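Local atomic coordinates of UDP-N-Acetylglucosamine 2-Epimerase (Thermus thermophilus, PDB entry 1V4V), a protein that probably interconverts UDP-N-acetylglucosamine and UDP-N-acetylmannosamine by inverting the configuration at C2 of the sugar. Residues L149-P155 / G170-Q176; K345-D350 / E372-P376. One frame throughout, in Å; residues are numbered along the deposited sequence. Where two conformers were deposited one is given.

In the fold
Contact 1 is buried, although strand 171-173 is the outermost strand of its parallel sheet within the chain. Contact 2 lies about 11 Å away, centre to centre, between the loop joining helices 335-343 and 353-364 and the C-terminal tail, and is only partly buried. The two touch chiefly at Val173, whose backbone is bound by Asp373 and Trp374 of the tail, with Gln176 also bonded to Tyr348, so the chain end runs along strand 171-173. Their chemistry differs with place: 149-155 and 170-176 share regular backbone bonds and apolar faces, whereas 345-350 and 372-376 meet through one indole, a lysine and a water.

Contact 1 of 2, residues L149-P155 / G170-Q176; sequences LDFAPTP and GILVTGQ
Asp150, Phe151 and Ala152 pair in parallel with Ile171, Leu172 and Val173 as the last two strands of a Rossmann-like sheet, their axes 22° apart. Four backbone bonds, each 2.9 Å between N and O, zip the strands together: Asp150 N to Gly170 O, Leu172 N to Asp150 O, Ala152 N to Leu172 O and Thr174 N to Ala152 O. The bond from Leu172 is the straightest at its acceptor, its N lying almost in line with the Asp150 carbonyl.

Phe151 can be followed outward. Phe151 CB lies 4.0 Å from Thr174 CG2. With CG beside the backbone N (chi1 -60°), the ring presents its CD1-CE1 edge to the other strand. Phe151 CD1 meets Thr174 CG2 at 3.8 Å, and both CD1 and CE1 reach Leu172 CD2, so two methyls sit near the ring plane at its edge. The side chain also packs on Leu96 of strand 94-98 and Val357 of helix 353-364.

Thr174 is gripped at its other branch. OG1, set between the backbone N and the carbonyl carbon (chi1 65°), reaches Gly175 O at 2.8 Å and donates to it in the carbonyl plane, on a lone pair. It accepts from water 1, which also donates to Phe151 O and so bridges the two segments where strand 171-173 has ended. Gly175 takes a positive phi at which a CB would jam against the preceding carbonyl oxygen. Beyond it, Gln176 CG rests 3.9 Å from Pro153 CB.

Thr154 OG1 caps Ala157 N at the start of helix 155-162, the helix of this beta-alpha-beta crossover, which covers Ala152 and Ile171. On the other face, Phe151 and Leu172 lie under helix 353-364, while strand 118-121 continues the sheet beside strand 149-152.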
ATOM      1  N   LEU A 149      -6.142   6.229  -9.425  1.00 25.66           N
ATOM      2  CA  LEU A 149      -6.973   7.384  -9.116  1.00 27.04           C
ATOM      3  C   LEU A 149      -7.624   7.218  -7.748  1.00 23.96           C
ATOM      4  O   LEU A 149      -8.275   6.207  -7.477  1.00 25.86           O
ATOM      5  CB  LEU A 149      -8.053   7.558 -10.192  1.00 28.98           C
ATOM      6  CG  LEU A 149      -8.958   8.793 -10.111  1.00 32.34           C
ATOM      7  CD1 LEU A 149      -8.115  10.053  -9.956  1.00 32.41           C
ATOM      8  CD2 LEU A 149      -9.820   8.869 -11.375  1.00 31.54           C
ATOM      9  N   ASP A 150      -7.419   8.204  -6.882  1.00 24.37           N
ATOM     10  CA  ASP A 150      -8.008   8.194  -5.546  1.00 23.70           C
ATOM     11  C   ASP A 150      -9.177   9.161  -5.545  1.00 25.01           C
ATOM     12  O   ASP A 150      -9.035  10.312  -5.964  1.00 25.42           O
ATOM     13  CB  ASP A 150      -6.993   8.650  -4.498  1.00 27.16           C
ATOM     14  CG  ASP A 150      -6.087   7.531  -4.039  1.00 29.90           C
ATOM     15  OD1 ASP A 150      -4.882   7.786  -3.861  1.00 35.63           O
ATOM     16  OD2 ASP A 150      -6.584   6.402  -3.845  1.00 33.26           O
ATOM     17  N   PHE A 151     -10.330   8.688  -5.080  1.00 24.08           N
ATOM     18  CA  PHE A 151     -11.524   9.516  -5.002  1.00 24.10           C
ATOM     19  C   PHE A 151     -11.690   9.893  -3.532  1.00 23.85           C
ATOM     20  O   PHE A 151     -12.201   9.111  -2.733  1.00 23.23           O
ATOM     21  CB  PHE A 151     -12.727   8.721  -5.508  1.00 23.06           C
ATOM     22  CG  PHE A 151     -12.580   8.256  -6.933  1.00 23.85           C
ATOM     23  CD1 PHE A 151     -12.815   9.129  -7.991  1.00 22.50           C
ATOM     24  CD2 PHE A 151     -12.184   6.951  -7.216  1.00 24.51           C
ATOM     25  CE1 PHE A 151     -12.663   8.709  -9.318  1.00 22.77           C
ATOM     26  CE2 PHE A 151     -12.026   6.519  -8.534  1.00 25.04           C
ATOM     27  CZ  PHE A 151     -12.267   7.400  -9.588  1.00 24.58           C
ATOM     28  N   ALA A 152     -11.222  11.090  -3.185  1.00 23.83           N
ATOM     29  CA  ALA A 152     -11.282  11.579  -1.812  1.00 24.37           C
ATOM     30  C   ALA A 152     -12.622  12.221  -1.486  1.00 24.86           C
ATOM     31  O   ALA A 152     -13.126  13.044  -2.241  1.00 25.49           O
ATOM     32  CB  ALA A 152     -10.162  12.576  -1.574  1.00 23.46           C
ATOM     33  N   PRO A 153     -13.213  11.853  -0.341  1.00 26.96           N
ATOM     34  CA  PRO A 153     -14.507  12.425   0.041  1.00 27.73           C
ATOM     35  C   PRO A 153     -14.425  13.890   0.470  1.00 29.39           C
ATOM     36  O   PRO A 153     -15.377  14.645   0.300  1.00 31.56           O
ATOM     37  CB  PRO A 153     -14.957  11.513   1.179  1.00 27.74           C
ATOM     38  CG  PRO A 153     -13.646  11.144   1.834  1.00 27.81           C
ATOM     39  CD  PRO A 153     -12.770  10.841   0.637  1.00 24.64           C
ATOM     40  N   THR A 154     -13.273  14.291   0.999  1.00 29.56           N
ATOM     41  CA  THR A 154     -13.085  15.657   1.486  1.00 31.19           C
ATOM     42  C   THR A 154     -11.715  16.232   1.152  1.00 33.21           C
ATOM     43  O   THR A 154     -10.797  15.505   0.768  1.00 31.41           O
ATOM     44  CB  THR A 154     -13.193  15.711   3.020  1.00 32.18           C
ATOM     45  OG1 THR A 154     -12.121  14.942   3.588  1.00 31.40           O
ATOM     46  CG2 THR A 154     -14.523  15.139   3.494  1.00 32.09           C
ATOM     47  N   PRO A 155     -11.561  17.558   1.308  1.00 32.97           N
ATOM     48  CA  PRO A 155     -10.287  18.227   1.034  1.00 33.35           C
ATOM     49  C   PRO A 155      -9.228  17.685   1.997  1.00 33.99           C
ATOM     50  O   PRO A 155      -8.058  17.546   1.640  1.00 34.75           O
ATOM     51  CB  PRO A 155     -10.611  19.695   1.294  1.00 35.28           C
ATOM     52  CG  PRO A 155     -12.050  19.790   0.867  1.00 34.76           C
ATOM     53  CD  PRO A 155     -12.639  18.549   1.495  1.00 34.27           C
ATOM     54  N   GLY A 170      -3.571  12.505  -9.622  1.00 36.12           N
ATOM     55  CA  GLY A 170      -4.097  11.214  -9.224  1.00 35.67           C
ATOM     56  C   GLY A 170      -5.149  11.277  -8.133  1.00 34.39           C
ATOM     57  O   GLY A 170      -5.535  10.241  -7.588  1.00 33.80           O
ATOM     58  N   ILE A 171      -5.611  12.480  -7.804  1.00 32.40           N
ATOM     59  CA  ILE A 171      -6.626  12.644  -6.763  1.00 30.84           C
ATOM     60  C   ILE A 171      -7.788  13.501  -7.251  1.00 31.29           C
ATOM     61  O   ILE A 171      -7.581  14.541  -7.875  1.00 30.18           O
ATOM     62  CB  ILE A 171      -6.048  13.332  -5.509  1.00 31.56           C
ATOM     63  CG1 ILE A 171      -4.827  12.561  -5.000  1.00 29.58           C
ATOM     64  CG2 ILE A 171      -7.120  13.416  -4.424  1.00 29.52           C
ATOM     65  CD1 ILE A 171      -4.034  13.308  -3.953  1.00 29.98           C
ATOM     66  N   LEU A 172      -9.004  13.055  -6.953  1.00 29.36           N
ATOM     67  CA  LEU A 172     -10.222  13.775  -7.319  1.00 30.00           C
ATOM     68  C   LEU A 172     -11.091  13.870  -6.065  1.00 28.54           C
ATOM     69  O   LEU A 172     -11.372  12.858  -5.438  1.00 26.84           O
ATOM     70  CB  LEU A 172     -10.988  13.012  -8.406  1.00 30.66           C
ATOM     71  CG  LEU A 172     -12.326  13.600  -8.870  1.00 34.51           C
ATOM     72  CD1 LEU A 172     -12.082  14.887  -9.641  1.00 37.85           C
ATOM     73  CD2 LEU A 172     -13.048  12.600  -9.764  1.00 36.38           C
ATOM     74  N   VAL A 173     -11.490  15.080  -5.683  1.00 28.55           N
ATOM     75  CA  VAL A 173     -12.348  15.253  -4.508  1.00 28.62           C
ATOM     76  C   VAL A 173     -13.770  15.086  -5.030  1.00 27.94           C
ATOM     77  O   VAL A 173     -14.235  15.877  -5.846  1.00 29.28           O
ATOM     78  CB  VAL A 173     -12.180  16.649  -3.878  1.00 29.56           C
ATOM     79  CG1 VAL A 173     -13.125  16.803  -2.702  1.00 31.75           C
ATOM     80  CG2 VAL A 173     -10.746  16.833  -3.413  1.00 30.94           C
ATOM     81  N   THR A 174     -14.461  14.059  -4.546  1.00 26.29           N
ATOM     82  CA  THR A 174     -15.798  13.750  -5.032  1.00 26.50           C
ATOM     83  C   THR A 174     -16.963  13.978  -4.078  1.00 26.41           C
ATOM     84  O   THR A 174     -18.104  14.099  -4.519  1.00 26.16           O
ATOM     85  CB  THR A 174     -15.873  12.277  -5.454  1.00 26.68           C
ATOM     86  OG1 THR A 174     -15.686  11.453  -4.294  1.00 26.70           O
ATOM     87  CG2 THR A 174     -14.789  11.952  -6.477  1.00 26.23           C
ATOM     88  N   GLY A 175     -16.681  14.042  -2.783  1.00 26.72           N
ATOM     89  CA  GLY A 175     -17.756  14.158  -1.814  1.00 26.24           C
ATOM     90  C   GLY A 175     -18.111  12.704  -1.540  1.00 27.98           C
ATOM     91  O   GLY A 175     -17.499  11.813  -2.132  1.00 24.78           O
ATOM     92  N   GLN A 176     -19.089  12.435  -0.679  1.00 27.63           N
ATOM     93  CA  GLN A 176     -19.430  11.050  -0.370  1.00 27.98           C
ATOM     94  C   GLN A 176     -20.494  10.404  -1.253  1.00 28.28           C
ATOM     95  O   GLN A 176     -21.566  10.970  -1.467  1.00 27.11           O
ATOM     96  CB  GLN A 176     -19.858  10.942   1.097  1.00 32.02           C
ATOM     97  CG  GLN A 176     -18.794  11.408   2.076  1.00 36.51           C
ATOM     98  CD  GLN A 176     -19.076  10.958   3.498  1.00 42.05           C
ATOM     99  OE1 GLN A 176     -18.644  11.595   4.462  1.00 42.35           O
ATOM    100  NE2 GLN A 176     -19.793   9.846   3.636  1.00 42.85           N
TER
HETATM  101  O   HOH W   1     -15.316   8.902  -2.974  1.00 35.38           O

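Contact 2 of 2, residues K345-D350 / E372-P376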
ATOM      1  N   LYS A 345     -26.620  23.781   2.170  1.00 29.93           N
ATOM      2  CA  LYS A 345     -25.684  22.987   1.384  1.00 30.92           C
ATOM      3  C   LYS A 345     -25.255  21.776   2.208  1.00 28.63           C
ATOM      4  O   LYS A 345     -24.838  21.920   3.354  1.00 28.97           O
ATOM      5  CB  LYS A 345     -24.453  23.828   1.025  1.00 33.18           C
ATOM      6  CG  LYS A 345     -23.373  23.058   0.280  1.00 35.92           C
ATOM      7  CD  LYS A 345     -22.104  23.877   0.130  1.00 39.61           C
ATOM      8  CE  LYS A 345     -20.975  23.033  -0.454  1.00 41.13           C
ATOM      9  NZ  LYS A 345     -21.332  22.471  -1.782  1.00 43.07           N
ATOM     10  N   ASN A 346     -25.368  20.585   1.628  1.00 28.91           N
ATOM     11  CA  ASN A 346     -24.971  19.366   2.328  1.00 29.31           C
ATOM     12  C   ASN A 346     -23.446  19.373   2.429  1.00 29.58           C
ATOM     13  O   ASN A 346     -22.759  19.363   1.411  1.00 29.18           O
ATOM     14  CB  ASN A 346     -25.430  18.132   1.549  1.00 31.10           C
ATOM     15  CG  ASN A 346     -25.128  16.843   2.280  1.00 31.77           C
ATOM     16  OD1 ASN A 346     -24.014  16.638   2.759  1.00 34.31           O
ATOM     17  ND2 ASN A 346     -26.119  15.962   2.366  1.00 35.20           N
ATOM     18  N   PRO A 347     -22.902  19.380   3.656  1.00 29.00           N
ATOM     19  CA  PRO A 347     -21.450  19.396   3.863  1.00 29.75           C
ATOM     20  C   PRO A 347     -20.750  18.069   3.577  1.00 30.05           C
ATOM     21  O   PRO A 347     -19.530  17.980   3.691  1.00 30.52           O
ATOM     22  CB  PRO A 347     -21.330  19.796   5.324  1.00 29.12           C
ATOM     23  CG  PRO A 347     -22.478  19.044   5.931  1.00 29.67           C
ATOM     24  CD  PRO A 347     -23.609  19.317   4.949  1.00 28.82           C
ATOM     25  N   TYR A 348     -21.517  17.049   3.202  1.00 29.60           N
ATOM     26  CA  TYR A 348     -20.948  15.729   2.924  1.00 31.74           C
ATOM     27  C   TYR A 348     -20.824  15.414   1.438  1.00 31.21           C
ATOM     28  O   TYR A 348     -19.966  14.632   1.034  1.00 32.31           O
ATOM     29  CB  TYR A 348     -21.795  14.642   3.586  1.00 32.85           C
ATOM     30  CG  TYR A 348     -22.128  14.924   5.032  1.00 35.11           C
ATOM     31  CD1 TYR A 348     -21.139  14.909   6.015  1.00 36.29           C
ATOM     32  CD2 TYR A 348     -23.434  15.225   5.414  1.00 35.85           C
ATOM     33  CE1 TYR A 348     -21.448  15.190   7.353  1.00 37.85           C
ATOM     34  CE2 TYR A 348     -23.750  15.505   6.741  1.00 38.66           C
ATOM     35  CZ  TYR A 348     -22.755  15.486   7.702  1.00 37.66           C
ATOM     36  OH  TYR A 348     -23.074  15.775   9.011  1.00 42.35           O
ATOM     37  N   GLY A 349     -21.685  16.015   0.625  1.00 31.06           N
ATOM     38  CA  GLY A 349     -21.649  15.765  -0.805  1.00 30.35           C
ATOM     39  C   GLY A 349     -22.905  16.294  -1.467  1.00 30.74           C
ATOM     40  O   GLY A 349     -23.905  16.515  -0.788  1.00 29.91           O
ATOM     41  N   ASP A 350     -22.860  16.492  -2.782  1.00 30.38           N
ATOM     42  CA  ASP A 350     -24.006  17.023  -3.516  1.00 31.12           C
ATOM     43  C   ASP A 350     -24.924  15.961  -4.126  1.00 32.02           C
ATOM     44  O   ASP A 350     -25.780  16.277  -4.950  1.00 32.71           O
ATOM     45  CB  ASP A 350     -23.526  17.996  -4.606  1.00 31.46           C
ATOM     46  CG  ASP A 350     -22.650  17.327  -5.661  1.00 34.34           C
ATOM     47  OD1 ASP A 350     -22.043  18.057  -6.476  1.00 33.93           O
ATOM     48  OD2 ASP A 350     -22.573  16.081  -5.687  1.00 34.21           O
ATOM     49  N   GLU A 372     -14.818  18.138 -12.587  1.00 43.66           N
ATOM     50  CA  GLU A 372     -14.348  19.125 -11.623  1.00 43.72           C
ATOM     51  C   GLU A 372     -14.594  18.592 -10.216  1.00 41.30           C
ATOM     52  O   GLU A 372     -15.563  17.874  -9.981  1.00 40.98           O
ATOM     53  CB  GLU A 372     -15.087  20.453 -11.814  1.00 46.82           C
ATOM     54  CG  GLU A 372     -14.921  21.059 -13.198  1.00 51.79           C
ATOM     55  CD  GLU A 372     -15.547  22.436 -13.315  1.00 55.00           C
ATOM     56  OE1 GLU A 372     -16.762  22.567 -13.045  1.00 56.96           O
ATOM     57  OE2 GLU A 372     -14.825  23.390 -13.681  1.00 56.84           O
ATOM     58  N   ASP A 373     -13.711  18.945  -9.287  1.00 38.86           N
ATOM     59  CA  ASP A 373     -13.829  18.502  -7.900  1.00 36.54           C
ATOM     60  C   ASP A 373     -15.039  19.097  -7.188  1.00 36.51           C
ATOM     61  O   ASP A 373     -15.418  20.244  -7.432  1.00 34.16           O
ATOM     62  CB  ASP A 373     -12.582  18.893  -7.101  1.00 36.44           C
ATOM     63  CG  ASP A 373     -11.328  18.195  -7.579  1.00 37.77           C
ATOM     64  OD1 ASP A 373     -11.390  16.981  -7.856  0.50 38.12           O
ATOM     65  OD2 ASP A 373     -10.273  18.858  -7.656  0.50 40.58           O
ATOM     66  N   TRP A 374     -15.627  18.306  -6.298  1.00 35.89           N
ATOM     67  CA  TRP A 374     -16.759  18.756  -5.500  1.00 36.23           C
ATOM     68  C   TRP A 374     -16.199  19.807  -4.550  1.00 37.75           C
ATOM     69  O   TRP A 374     -15.090  19.657  -4.038  1.00 36.00           O
ATOM     70  CB  TRP A 374     -17.338  17.587  -4.696  1.00 33.89           C
ATOM     71  CG  TRP A 374     -18.314  17.992  -3.618  1.00 32.35           C
ATOM     72  CD1 TRP A 374     -19.597  18.432  -3.786  1.00 32.22           C
ATOM     73  CD2 TRP A 374     -18.074  17.988  -2.203  1.00 31.65           C
ATOM     74  NE1 TRP A 374     -20.173  18.699  -2.560  1.00 31.34           N
ATOM     75  CE2 TRP A 374     -19.258  18.436  -1.574  1.00 30.56           C
ATOM     76  CE3 TRP A 374     -16.972  17.647  -1.405  1.00 29.46           C
ATOM     77  CZ2 TRP A 374     -19.371  18.554  -0.183  1.00 32.87           C
ATOM     78  CZ3 TRP A 374     -17.084  17.764  -0.020  1.00 31.13           C
ATOM     79  CH2 TRP A 374     -18.279  18.215   0.576  1.00 31.71           C
ATOM     80  N   LEU A 375     -16.960  20.869  -4.315  1.00 40.47           N
ATOM     81  CA  LEU A 375     -16.510  21.924  -3.421  1.00 43.56           C
ATOM     82  C   LEU A 375     -17.343  21.965  -2.151  1.00 44.70           C
ATOM     83  O   LEU A 375     -18.571  21.986  -2.207  1.00 45.23           O
ATOM     84  CB  LEU A 375     -16.585  23.280  -4.128  1.00 45.71           C
ATOM     85  CG  LEU A 375     -15.585  23.509  -5.264  1.00 47.62           C
ATOM     86  CD1 LEU A 375     -15.897  24.819  -5.967  1.00 48.32           C
ATOM     87  CD2 LEU A 375     -14.169  23.522  -4.701  1.00 48.44           C
ATOM     88  N   PRO A 376     -16.684  21.959  -0.984  1.00 46.15           N
ATOM     89  CA  PRO A 376     -17.412  22.005   0.285  1.00 47.50           C
ATOM     90  C   PRO A 376     -17.885  23.430   0.572  1.00 48.37           C
ATOM     91  O   PRO A 376     -17.593  24.320  -0.254  1.00 48.87           O
ATOM     92  CB  PRO A 376     -16.375  21.520   1.290  1.00 48.79           C
ATOM     93  CG  PRO A 376     -15.105  22.066   0.730  1.00 47.73           C
ATOM     94  CD  PRO A 376     -15.239  21.776  -0.754  1.00 47.35           C
ATOM     95  OXT PRO A 376     -18.538  23.639   1.614  1.00 50.86           O
TER
HETATM   96  O   HOH W   2     -22.610  19.685  -1.213  1.00 30.15           O
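Trp374 lays its indole against the backbone of Pro347-Asp350, a turn shaped by an Asx motif at Asn346. In this GT-B fold the chain returns to the first domain through the loop 345-350 into helix 353-364, and the C-terminal tail then folds back onto that loop. The tight part is the indole. Gly349 CA stands 3.3 Å above one face of the Trp374 ring, toward the rim, with Tyr348 O over the same face, while Pro376 N lies over the opposite one. Pro347 O comes to 3.4 Å from Trp374 CH2, near the ring plane. With CG anti to the backbone N (chi1 167°), the ring is thrown forward to the turn, and Asp350 lies alongside, its carboxylate plane 75° from the ring. The polar end of that carboxylate, OD2, is engaged by Lys352 N. A leucine in place of Trp374 would probably leave Gly349 uncovered on that side and water 2 without its indole N-H.

The looser side is Lys345, an exposed chain extended until its last torsion. There it bends, and Lys345 NZ donates to Leu375 O at 2.8 Å, the one direct hydrogen bond between the two segments. The terminal carboxylate is near but not in a salt bridge, with Pro376 OXT 4.6 Å from Lys345 NZ. Water 2 joins the two sides, accepting from Lys345 NZ and Trp374 NE1 and donating to Asn346 O at 2.6 Å. Two donors hold Asn346 OD1: Tyr348 N at 2.6 Å in the carbonyl plane, and Gly349 N at 3.2 Å, 60° out of that plane.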